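Long-range contacts in adenylosuccinate lyase (Francisella tularensis subsp. tularensis SCHU S4, PDB 4EEI), which probably catalyses two fumarate-releasing steps of purine biosynthesis, splitting adenylosuccinate into AMP and fumarate and cleaving the related succinylated imidazole carboxamide ribotide (SAICAR): residues I135-S140 and D343-T348; F144-S149 and K416-E421; F355-L360 and D370-V375; S387-L392 and P407-E412. All blocks are in the same frame, centred on the assembly; numbering follows the deposited sequence.

Contact 1. Residues I135-S140 and D343-T348; sequences ITMGRS and DRVRST. With EDO (1,2-ethanediol), chain Z.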
# COMPACT_ATOMS: atom_id res chain seq x y z
N ILE B 135 22.99 -0.72 -32.45
CA ILE B 135 21.95 0.29 -32.63
C ILE B 135 20.56 -0.38 -32.60
O ILE B 135 20.35 -1.42 -33.23
CB ILE B 135 22.17 1.13 -33.91
CG1 ILE B 135 21.19 2.30 -33.98
CG2 ILE B 135 22.09 0.28 -35.17
CD1 ILE B 135 21.66 3.41 -34.91
N THR B 136 19.65 0.21 -31.83
CA THR B 136 18.31 -0.34 -31.66
C THR B 136 17.28 0.77 -31.83
O THR B 136 17.63 1.95 -31.80
CB THR B 136 18.14 -0.99 -30.28
OG1 THR B 136 16.89 -1.69 -30.21
CG2 THR B 136 18.19 0.07 -29.19
N MET B 137 16.01 0.39 -32.01
CA MET B 137 14.94 1.39 -32.05
C MET B 137 14.49 1.74 -30.63
O MET B 137 14.03 0.86 -29.88
CB MET B 137 13.74 0.89 -32.85
CG MET B 137 13.95 0.83 -34.35
SD MET B 137 14.51 2.42 -35.00
CE MET B 137 13.20 3.49 -34.40
N GLY B 138 14.63 3.01 -30.27
CA GLY B 138 14.02 3.52 -29.05
C GLY B 138 12.52 3.56 -29.23
O GLY B 138 12.03 3.71 -30.36
N ARG B 139 11.77 3.40 -28.14
CA ARG B 139 10.32 3.31 -28.21
C ARG B 139 9.67 4.15 -27.12
O ARG B 139 10.02 4.05 -25.94
CB ARG B 139 9.87 1.85 -28.04
CG ARG B 139 10.15 0.92 -29.24
CD ARG B 139 9.70 -0.50 -28.90
NE ARG B 139 10.14 -1.52 -29.87
CZ ARG B 139 11.35 -2.10 -29.85
NH1 ARG B 139 12.25 -1.74 -28.95
NH2 ARG B 139 11.65 -3.03 -30.75
N SER B 140 8.71 4.98 -27.52
CA SER B 140 7.92 5.73 -26.55
C SER B 140 6.45 5.40 -26.80
O SER B 140 6.00 5.39 -27.94
CB SER B 140 8.16 7.23 -26.69
OG SER B 140 7.96 7.64 -28.02
N ASP B 343 18.48 -5.02 -37.66
CA ASP B 343 17.66 -5.12 -38.86
C ASP B 343 16.35 -4.34 -38.68
O ASP B 343 15.79 -3.80 -39.64
CB ASP B 343 17.36 -6.57 -39.21
CG ASP B 343 18.51 -7.25 -39.94
OD1 ASP B 343 19.44 -6.55 -40.41
OD2 ASP B 343 18.48 -8.49 -40.05
N ARG B 344 15.87 -4.28 -37.45
CA ARG B 344 14.66 -3.53 -37.15
C ARG B 344 14.89 -2.02 -37.35
O ARG B 344 14.01 -1.31 -37.82
CB ARG B 344 14.18 -3.85 -35.72
CG ARG B 344 12.97 -3.07 -35.25
CD ARG B 344 12.33 -3.71 -34.02
NE ARG B 344 11.52 -4.88 -34.38
CZ ARG B 344 11.68 -6.10 -33.86
NH1 ARG B 344 12.61 -6.33 -32.95
NH2 ARG B 344 10.89 -7.09 -34.26
N VAL B 345 16.09 -1.55 -37.01
CA VAL B 345 16.48 -0.18 -37.31
C VAL B 345 16.51 0.04 -38.81
O VAL B 345 16.03 1.05 -39.31
CB VAL B 345 17.85 0.17 -36.69
CG1 VAL B 345 18.30 1.56 -37.12
CG2 VAL B 345 17.78 0.10 -35.17
N ARG B 346 17.05 -0.93 -39.54
CA ARG B 346 17.10 -0.84 -41.00
C ARG B 346 15.71 -0.81 -41.62
O ARG B 346 15.49 -0.16 -42.64
CB ARG B 346 17.87 -2.02 -41.58
CG ARG B 346 19.36 -2.02 -41.29
CD ARG B 346 20.01 -3.18 -42.01
NE ARG B 346 21.46 -3.07 -42.06
CZ ARG B 346 22.29 -3.65 -41.20
NH1 ARG B 346 23.60 -3.49 -41.33
NH2 ARG B 346 21.81 -4.41 -40.22
N SER B 347 14.78 -1.53 -41.01
CA SER B 347 13.43 -1.66 -41.57
C SER B 347 12.58 -0.41 -41.36
O SER B 347 11.49 -0.30 -41.92
CB SER B 347 12.73 -2.88 -40.96
OG SER B 347 12.35 -2.64 -39.62
N THR B 348 13.07 0.55 -40.58
CA THR B 348 12.31 1.76 -40.30
C THR B 348 13.04 3.02 -40.73
O THR B 348 14.21 3.22 -40.38
CB THR B 348 11.93 1.86 -38.81
OG1 THR B 348 13.05 2.31 -38.05
CG2 THR B 348 11.48 0.51 -38.27
C1 EDO Z . 10.62 -4.91 -37.48
O1 EDO Z . 10.27 -6.12 -38.16
C2 EDO Z . 9.43 -4.35 -36.70
O2 EDO Z . 9.05 -5.28 -35.67
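Val-345 and Met-137 bring the C-terminal part of helix 338-346 against the first strand of a beta-hairpin, strands 135-140 and 143-149, and illustrate how one contact can be tight at one end and polar at the other. The close part belongs to Val-345. With CG1 anti to the backbone N (chi1 175°), its other methyl, CG2, faces the strand backbone, 3.4 Å from Thr-136 C and 3.6 Å from Ile-135 O. Met-137 reaches over from the strand, and its CG lies 4.0 Å from Val-345 CG2. The methionine chain then bends at chi2 and chi3, carrying SD to within 3.4 Å of Thr-348 OG1, the methionine and threonine side chains passing in opposite senses. Ile-135 adds a lighter touch from CG1 to the same valine methyl.

The other end is polar, and there Arg-344 is partly exposed. Arg-139 and Arg-344 cross at about a right angle, their guanidinium planes 59° apart, with Arg-139 NH2 3.4 Å from Arg-344 CD. The closeness of two like charges is probably offset from outside: Glu-250 forms salt bridges with both arginines, and Asp-247 of a third subunit pairs with Arg-139, linking the hairpin to that subunit. Ser-140, at the end of this strand, belongs to the succinate-binding site. On the partly exposed side of Arg-344 an ethanediol, probably from the crystallisation liquor, occupies the guanidinium edge: its O2 accepts from Arg-344 NH2 at 2.9 Å, and more weakly from Arg-344 NE at 2.8 Å.

Contact 2. Residues F144-S149 and K416-E421; sequences FAEPMS and KTYLKE
Pro-147 sets its CD over the centre of the Tyr-418 ring in a CH-pi contact: Pro-147 CD is 3.8 Å from the ring centroid and only 7° off the ring normal. The opposite face carries Thr-417 CG2, displaced toward the rim. Tyr-418 is the last residue of helix 411-418, and its CG, anti to the carbonyl carbon (chi1 -67°), comes to lie 4.0 Å from Pro-147 CB. Glu-146 comes to the ring from the edge and crosses it at about a right angle, the carboxylate turned 69° from the ring plane and its OE1 3.7 Å from Tyr-418 CE1. That oxygen also accepts from Asn-186 of the second subunit, which gives the carboxylate a partner across the subunit interface. Beyond the ring, Leu-419 lays CD1 against the backbone of the second hairpin strand, 3.6 Å from Met-148 C, and its CG meets Ser-149 CB.

Two waters complete the join. One accepts from Ser-149 N and donates weakly to Tyr-418 O. The other lies in the plane of the tyrosine ring, accepting from Tyr-418 OH at 2.7 Å and donating to Glu-146 OE2 at 2.8 Å. This relay from phenol through water to carboxylate is consistent with a neutral tyrosine and a charged glutamate.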
# COMPACT_ATOMS: atom_id res chain seq x y z
N PHE B 144 7.74 3.07 -32.23
CA PHE B 144 9.09 3.38 -32.67
C PHE B 144 9.28 4.89 -32.66
O PHE B 144 8.41 5.64 -33.10
CB PHE B 144 9.32 2.88 -34.09
CG PHE B 144 9.37 1.38 -34.21
CD1 PHE B 144 9.72 0.59 -33.13
CD2 PHE B 144 9.07 0.77 -35.42
CE1 PHE B 144 9.77 -0.78 -33.25
CE2 PHE B 144 9.11 -0.61 -35.54
CZ PHE B 144 9.47 -1.38 -34.45
N ALA B 145 10.42 5.34 -32.15
CA ALA B 145 10.74 6.76 -32.11
C ALA B 145 12.00 7.05 -32.91
O ALA B 145 11.94 7.39 -34.09
CB ALA B 145 10.89 7.22 -30.67
N GLU B 146 13.14 6.91 -32.25
CA GLU B 146 14.44 7.12 -32.88
C GLU B 146 15.41 6.03 -32.45
O GLU B 146 15.28 5.47 -31.36
CB GLU B 146 15.00 8.49 -32.52
CG GLU B 146 14.23 9.66 -33.12
CD GLU B 146 14.87 11.00 -32.80
OE1 GLU B 146 15.84 11.02 -32.01
OE2 GLU B 146 14.40 12.02 -33.33
N PRO B 147 16.40 5.75 -33.29
CA PRO B 147 17.46 4.81 -32.93
C PRO B 147 18.25 5.30 -31.72
O PRO B 147 18.28 6.49 -31.45
CB PRO B 147 18.35 4.80 -34.17
CG PRO B 147 17.47 5.25 -35.29
CD PRO B 147 16.55 6.25 -34.67
N MET B 148 18.87 4.37 -31.00
CA MET B 148 19.65 4.70 -29.82
C MET B 148 20.62 3.56 -29.60
O MET B 148 20.55 2.55 -30.30
CB MET B 148 18.74 4.81 -28.60
CG MET B 148 18.07 3.47 -28.28
SD MET B 148 16.89 3.58 -26.92
CE MET B 148 17.99 3.95 -25.54
N SER B 149 21.50 3.68 -28.62
CA SER B 149 22.39 2.58 -28.28
C SER B 149 21.64 1.54 -27.44
O SER B 149 20.99 1.90 -26.46
CB SER B 149 23.59 3.09 -27.49
OG SER B 149 24.21 2.02 -26.81
N LYS B 416 26.16 6.98 -36.86
CA LYS B 416 26.97 8.14 -36.51
C LYS B 416 26.14 9.21 -35.85
O LYS B 416 26.61 9.93 -34.97
CB LYS B 416 27.58 8.75 -37.76
CG LYS B 416 29.08 8.64 -37.84
CD LYS B 416 29.49 7.21 -38.10
CE LYS B 416 30.98 7.11 -38.38
NZ LYS B 416 31.25 6.29 -39.59
N THR B 417 24.90 9.34 -36.30
CA THR B 417 24.03 10.42 -35.86
C THR B 417 23.43 10.13 -34.50
O THR B 417 23.50 10.95 -33.58
CB THR B 417 22.91 10.68 -36.89
OG1 THR B 417 23.50 11.04 -38.15
CG2 THR B 417 21.99 11.80 -36.43
N TYR B 418 22.83 8.96 -34.36
CA TYR B 418 22.01 8.67 -33.20
C TYR B 418 22.79 8.09 -32.03
O TYR B 418 22.24 7.89 -30.95
CB TYR B 418 20.85 7.77 -33.60
CG TYR B 418 19.87 8.48 -34.50
CD1 TYR B 418 18.90 9.32 -33.97
CD2 TYR B 418 19.93 8.33 -35.88
CE1 TYR B 418 18.00 9.97 -34.79
CE2 TYR B 418 19.04 8.99 -36.71
CZ TYR B 418 18.08 9.81 -36.15
OH TYR B 418 17.18 10.47 -36.96
N LEU B 419 24.07 7.81 -32.25
CA LEU B 419 24.95 7.34 -31.18
C LEU B 419 26.11 8.31 -30.97
O LEU B 419 27.12 7.96 -30.36
CB LEU B 419 25.47 5.93 -31.49
CG LEU B 419 24.63 4.75 -30.99
CD1 LEU B 419 23.28 4.67 -31.68
CD2 LEU B 419 25.38 3.45 -31.18
N LYS B 420 25.95 9.53 -31.48
CA LYS B 420 26.98 10.57 -31.43
C LYS B 420 27.53 10.83 -30.02
O LYS B 420 28.74 11.01 -29.85
CB LYS B 420 26.42 11.88 -32.01
CG LYS B 420 27.39 13.05 -32.03
CD LYS B 420 26.67 14.37 -32.38
CE LYS B 420 25.79 14.87 -31.21
NZ LYS B 420 24.51 15.53 -31.64
N GLU B 421 26.66 10.84 -29.02
CA GLU B 421 27.07 11.22 -27.67
C GLU B 421 27.20 10.03 -26.71
O GLU B 421 27.34 10.23 -25.50
CB GLU B 421 26.09 12.24 -27.09
CG GLU B 421 26.01 13.55 -27.86
CD GLU B 421 27.15 14.50 -27.56
OE1 GLU B 421 28.06 14.12 -26.80
OE2 GLU B 421 27.13 15.63 -28.07
O HOH W 1 15.21 12.01 -36.01
O HOH W 2 21.96 6.44 -27.95

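Contact 3. Residues F355-L360 and D370-V375; sequences FYLHFL and DCYKIV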
# COMPACT_ATOMS: atom_id res chain seq x y z
N PHE B 355 14.86 14.46 -38.60
CA PHE B 355 16.27 14.79 -38.77
C PHE B 355 16.43 15.84 -39.87
O PHE B 355 17.00 16.91 -39.64
CB PHE B 355 17.10 13.55 -39.10
CG PHE B 355 18.51 13.87 -39.51
CD1 PHE B 355 19.46 14.20 -38.56
CD2 PHE B 355 18.86 13.88 -40.85
CE1 PHE B 355 20.76 14.52 -38.94
CE2 PHE B 355 20.15 14.19 -41.24
CZ PHE B 355 21.10 14.51 -40.28
N TYR B 356 15.90 15.54 -41.05
CA TYR B 356 15.96 16.45 -42.19
C TYR B 356 15.22 17.76 -41.94
O TYR B 356 15.65 18.81 -42.43
CB TYR B 356 15.39 15.77 -43.44
CG TYR B 356 16.27 14.66 -43.95
CD1 TYR B 356 17.61 14.88 -44.23
CD2 TYR B 356 15.77 13.38 -44.11
CE1 TYR B 356 18.42 13.86 -44.69
CE2 TYR B 356 16.57 12.35 -44.56
CZ TYR B 356 17.89 12.60 -44.85
OH TYR B 356 18.69 11.57 -45.30
N LEU B 357 14.12 17.71 -41.21
CA LEU B 357 13.39 18.93 -40.90
C LEU B 357 14.28 19.87 -40.09
O LEU B 357 14.43 21.04 -40.44
CB LEU B 357 12.09 18.64 -40.13
CG LEU B 357 11.28 19.88 -39.76
CD1 LEU B 357 11.08 20.78 -40.96
CD2 LEU B 357 9.93 19.49 -39.18
N HIS B 358 14.87 19.33 -39.03
CA HIS B 358 15.80 20.08 -38.20
C HIS B 358 17.00 20.56 -39.01
O HIS B 358 17.47 21.68 -38.83
CB HIS B 358 16.28 19.23 -37.02
CG HIS B 358 15.30 19.16 -35.90
ND1 HIS B 358 14.28 18.22 -35.85
CD2 HIS B 358 15.19 19.88 -34.76
CE1 HIS B 358 13.59 18.38 -34.74
NE2 HIS B 358 14.12 19.38 -34.06
N PHE B 359 17.51 19.70 -39.89
CA PHE B 359 18.64 20.11 -40.70
C PHE B 359 18.32 21.34 -41.54
O PHE B 359 19.12 22.28 -41.60
CB PHE B 359 19.13 18.97 -41.60
CG PHE B 359 20.51 19.21 -42.14
CD1 PHE B 359 21.62 18.78 -41.45
CD2 PHE B 359 20.69 19.92 -43.32
CE1 PHE B 359 22.90 19.02 -41.93
CE2 PHE B 359 21.96 20.17 -43.81
CZ PHE B 359 23.06 19.72 -43.11
N LEU B 360 17.16 21.35 -42.18
CA LEU B 360 16.80 22.47 -43.05
C LEU B 360 16.53 23.73 -42.24
O LEU B 360 16.93 24.83 -42.62
CB LEU B 360 15.59 22.12 -43.92
CG LEU B 360 15.78 21.00 -44.95
CD1 LEU B 360 14.51 20.80 -45.76
CD2 LEU B 360 16.94 21.32 -45.87
N ASP B 370 7.52 25.70 -44.19
CA ASP B 370 8.11 25.52 -45.52
C ASP B 370 9.00 24.28 -45.59
O ASP B 370 8.84 23.45 -46.49
CB ASP B 370 8.92 26.76 -45.92
CG ASP B 370 8.07 27.84 -46.56
OD1 ASP B 370 7.07 27.48 -47.23
OD2 ASP B 370 8.40 29.03 -46.41
N CYS B 371 9.94 24.16 -44.66
CA CYS B 371 10.88 23.05 -44.64
C CYS B 371 10.17 21.70 -44.55
O CYS B 371 10.64 20.70 -45.09
CB CYS B 371 11.85 23.18 -43.45
SG CYS B 371 12.88 24.66 -43.43
N TYR B 372 9.02 21.69 -43.87
CA TYR B 372 8.27 20.46 -43.65
C TYR B 372 7.66 19.91 -44.93
O TYR B 372 7.65 18.69 -45.15
CB TYR B 372 7.17 20.68 -42.60
CG TYR B 372 6.33 19.46 -42.33
CD1 TYR B 372 5.08 19.32 -42.91
CD2 TYR B 372 6.79 18.44 -41.50
CE1 TYR B 372 4.30 18.20 -42.67
CE2 TYR B 372 6.02 17.32 -41.26
CZ TYR B 372 4.78 17.21 -41.85
OH TYR B 372 4.01 16.10 -41.61
N LYS B 373 7.16 20.79 -45.79
CA LYS B 373 6.61 20.36 -47.06
C LYS B 373 7.71 19.84 -47.99
O LYS B 373 7.53 18.83 -48.67
CB LYS B 373 5.83 21.50 -47.73
CG LYS B 373 4.59 21.92 -46.95
CD LYS B 373 3.46 22.29 -47.89
CE LYS B 373 2.13 22.37 -47.15
NZ LYS B 373 0.97 22.51 -48.08
N ILE B 374 8.85 20.54 -48.00
CA ILE B 374 10.02 20.13 -48.78
C ILE B 374 10.45 18.70 -48.41
O ILE B 374 10.66 17.87 -49.30
CB ILE B 374 11.20 21.09 -48.56
CG1 ILE B 374 10.81 22.52 -48.94
CG2 ILE B 374 12.41 20.64 -49.38
CD1 ILE B 374 11.84 23.57 -48.55
N VAL B 375 10.59 18.44 -47.12
CA VAL B 375 10.94 17.10 -46.65
C VAL B 375 9.82 16.11 -46.97
O VAL B 375 10.08 14.98 -47.37
CB VAL B 375 11.26 17.07 -45.14
CG1 VAL B 375 11.53 15.64 -44.67
CG2 VAL B 375 12.45 17.96 -44.82
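Segments 355-360 and 370-375, on helices 352-363 and 368-381, have their nearest CA atoms at Leu-357 and Tyr-372, 6.0 Å apart, and run at 135° to each other with 9.1 Å between their axes, so they are well inclined from strict antiparallel. No hydrogen bond crosses; the join is made by apolar side chains. Leu-357 extends its CG anti to the backbone N (chi1 179°), and its two methyls then divide the work. CD1 presses on the opposite helix, 3.5 Å from Cys-371 CB and close to the backbone N of Tyr-372, while Leu-357 CD2 meets the edge of the Tyr-372 ring, 4.0 Å from CD2 of that ring, where Tyr-372 is exposed.

Deeper in, Leu-360 and Val-375 cross obliquely. Leu-360 CD1 lies 3.6 Å from Val-375 CG2 and also brushes Ile-374 CG2, and nearer the backbone Leu-360 CB rests 3.7 Å from Cys-371 SG. The same valine methyl also touches Tyr-356, 3.9 Å from its CB. Only this first carbon of Tyr-356 takes part: the ring leads away to stack on Phe-388, and its hydroxyl bonds Ser-389, both of the next helix. Ile-374 also packs on that helix, against Leu-392 and Met-396.

Two consecutive helices, joined by a short connection and packed through leucine, valine and cysteine, form an alpha-alpha hairpin, here part of the C-terminal all-helical region of an adenylosuccinate lyase and well away from the annotated sites.

Contact 4. Residues S387-L392 and P407-E412; sequences SFSKKL and PEMDFE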
# COMPACT_ATOMS: atom_id res chain seq x y z
N SER B 387 18.97 7.61 -52.21
CA SER B 387 19.47 8.40 -51.08
C SER B 387 18.62 9.62 -50.77
O SER B 387 18.60 10.58 -51.55
CB SER B 387 20.91 8.84 -51.33
OG SER B 387 21.32 9.78 -50.35
N PHE B 388 17.93 9.59 -49.63
CA PHE B 388 17.11 10.72 -49.17
C PHE B 388 17.94 12.00 -49.14
O PHE B 388 17.50 13.04 -49.62
CB PHE B 388 16.54 10.41 -47.78
CG PHE B 388 15.30 11.21 -47.42
CD1 PHE B 388 15.22 12.57 -47.67
CD2 PHE B 388 14.22 10.59 -46.80
CE1 PHE B 388 14.09 13.30 -47.33
CE2 PHE B 388 13.08 11.31 -46.45
CZ PHE B 388 13.02 12.66 -46.72
N SER B 389 19.15 11.91 -48.59
CA SER B 389 20.03 13.07 -48.45
C SER B 389 20.35 13.74 -49.79
O SER B 389 20.00 14.90 -50.00
CB SER B 389 21.33 12.68 -47.74
OG SER B 389 21.11 12.41 -46.37
N LYS B 390 21.00 13.00 -50.69
CA LYS B 390 21.41 13.55 -51.98
C LYS B 390 20.26 14.15 -52.79
O LYS B 390 20.43 15.15 -53.48
CB LYS B 390 22.15 12.50 -52.81
CG LYS B 390 23.57 12.23 -52.32
CD LYS B 390 24.38 13.52 -52.27
CE LYS B 390 24.95 13.79 -50.87
NZ LYS B 390 23.93 14.26 -49.88
N LYS B 391 19.09 13.53 -52.69
CA LYS B 391 17.89 14.00 -53.38
C LYS B 391 17.39 15.31 -52.81
O LYS B 391 16.99 16.21 -53.55
CB LYS B 391 16.80 12.94 -53.31
CG LYS B 391 17.15 11.68 -54.07
CD LYS B 391 16.22 10.54 -53.73
CE LYS B 391 16.15 9.59 -54.91
NZ LYS B 391 15.82 10.31 -56.17
N LEU B 392 17.38 15.41 -51.48
CA LEU B 392 16.98 16.64 -50.83
C LEU B 392 17.98 17.75 -51.16
O LEU B 392 17.59 18.87 -51.48
CB LEU B 392 16.91 16.44 -49.31
CG LEU B 392 16.35 17.63 -48.53
CD1 LEU B 392 14.92 17.90 -48.96
CD2 LEU B 392 16.42 17.36 -47.03
N PRO B 407 24.68 15.32 -44.71
CA PRO B 407 25.37 14.04 -44.51
C PRO B 407 24.50 12.88 -44.97
O PRO B 407 23.28 12.93 -44.87
CB PRO B 407 25.56 13.99 -42.99
CG PRO B 407 24.40 14.75 -42.45
CD PRO B 407 24.14 15.87 -43.45
N GLU B 408 25.15 11.84 -45.50
CA GLU B 408 24.45 10.67 -45.99
C GLU B 408 23.83 9.89 -44.84
O GLU B 408 24.52 9.54 -43.88
CB GLU B 408 25.41 9.77 -46.78
CG GLU B 408 24.75 8.54 -47.38
CD GLU B 408 23.73 8.89 -48.45
OE1 GLU B 408 22.78 8.11 -48.65
OE2 GLU B 408 23.89 9.95 -49.10
N MET B 409 22.53 9.64 -44.93
CA MET B 409 21.83 8.93 -43.87
C MET B 409 21.64 7.45 -44.19
O MET B 409 20.53 6.92 -44.09
CB MET B 409 20.49 9.59 -43.57
CG MET B 409 20.61 10.85 -42.72
SD MET B 409 21.81 10.70 -41.39
CE MET B 409 20.72 10.39 -40.00
N ASP B 410 22.72 6.79 -44.58
CA ASP B 410 22.70 5.34 -44.75
C ASP B 410 22.85 4.73 -43.36
O ASP B 410 22.83 5.45 -42.37
CB ASP B 410 23.82 4.87 -45.67
CG ASP B 410 25.18 5.37 -45.24
OD1 ASP B 410 25.25 6.13 -44.25
OD2 ASP B 410 26.18 5.01 -45.89
N PHE B 411 22.99 3.41 -43.29
CA PHE B 411 23.11 2.75 -42.00
C PHE B 411 24.24 3.33 -41.16
O PHE B 411 24.05 3.68 -40.00
CB PHE B 411 23.29 1.24 -42.16
CG PHE B 411 23.15 0.48 -40.87
CD1 PHE B 411 21.94 0.41 -40.22
CD2 PHE B 411 24.25 -0.16 -40.31
CE1 PHE B 411 21.81 -0.28 -39.03
CE2 PHE B 411 24.13 -0.85 -39.13
CZ PHE B 411 22.91 -0.92 -38.49
N GLU B 412 25.42 3.46 -41.78
CA GLU B 412 26.59 3.97 -41.09
C GLU B 412 26.39 5.41 -40.62
O GLU B 412 26.79 5.77 -39.51
CB GLU B 412 27.82 3.89 -41.99
CG GLU B 412 28.39 2.49 -42.15
CD GLU B 412 29.87 2.50 -42.49
OE1 GLU B 412 30.36 3.54 -42.99
OE2 GLU B 412 30.54 1.47 -42.26
O HOH W 3 20.18 9.55 -47.31
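The carboxylate of Glu-408 is the flat group that meets Ser-387 in this contact, and the serine hydroxyl approaches it from the side of both oxygens: Ser-387 OG donates to Glu-408 OE1 at 2.8 Å through the syn lone pair, and lies 2.9 Å from OE2. A second flat group, the carbonyl of Pro-407, takes a bond from Ser-389 OG at 2.7 Å, the donor tilted 29° from the carbonyl plane; Tyr-356 is a second partner of that hydroxyl. Together these bonds tie the start of helix 388-400 to the loop leading into helix 411-418.

Ser-387 has a double role. It is the N-cap of helix 388-400, accepting from Lys-390 N at 3.3 Å in a nearly straight bond (167°), while its own proton goes to the glutamate. Glu-408 reaches it because its CG lies anti to the backbone N (chi1 -178°) and the chain bends at chi2. A water fills the angle between the segments, accepting from Ser-389 N at 2.9 Å and donating to Glu-408 OE1. Lys-390, exposed and bent along its chain, hydrogen-bonds Ile-406 O through NZ; the same NZ lies 4.4 Å from Glu-408 OE2, too far for a salt bridge. With a helix N-terminus, a capping hydroxyl, a water and a lysine nearby, the carboxylate is probably stabilised in its charged form.

In the fold
All four contacts lie on the same side of the chain's centre, toward one end of the molecule. Contacts 1 and 2 are 9 Å apart between centres and share the two-stranded sheet, each using one strand; along the chain their segments cross, tying the hairpin to two widely separated later parts. Contacts 3 and 4, 14 Å apart between centres, lie in series inside the loop closed by contact 2, which shares helix 411-418 with contact 4. They join successive helices, 352-363 to 368-381 and then the start of 388-400 to the approach to 411-418. The C-terminal helices thus appear to pack as a connected group against the hairpin, and contacts 1, 2 and 3 also touch the second subunit.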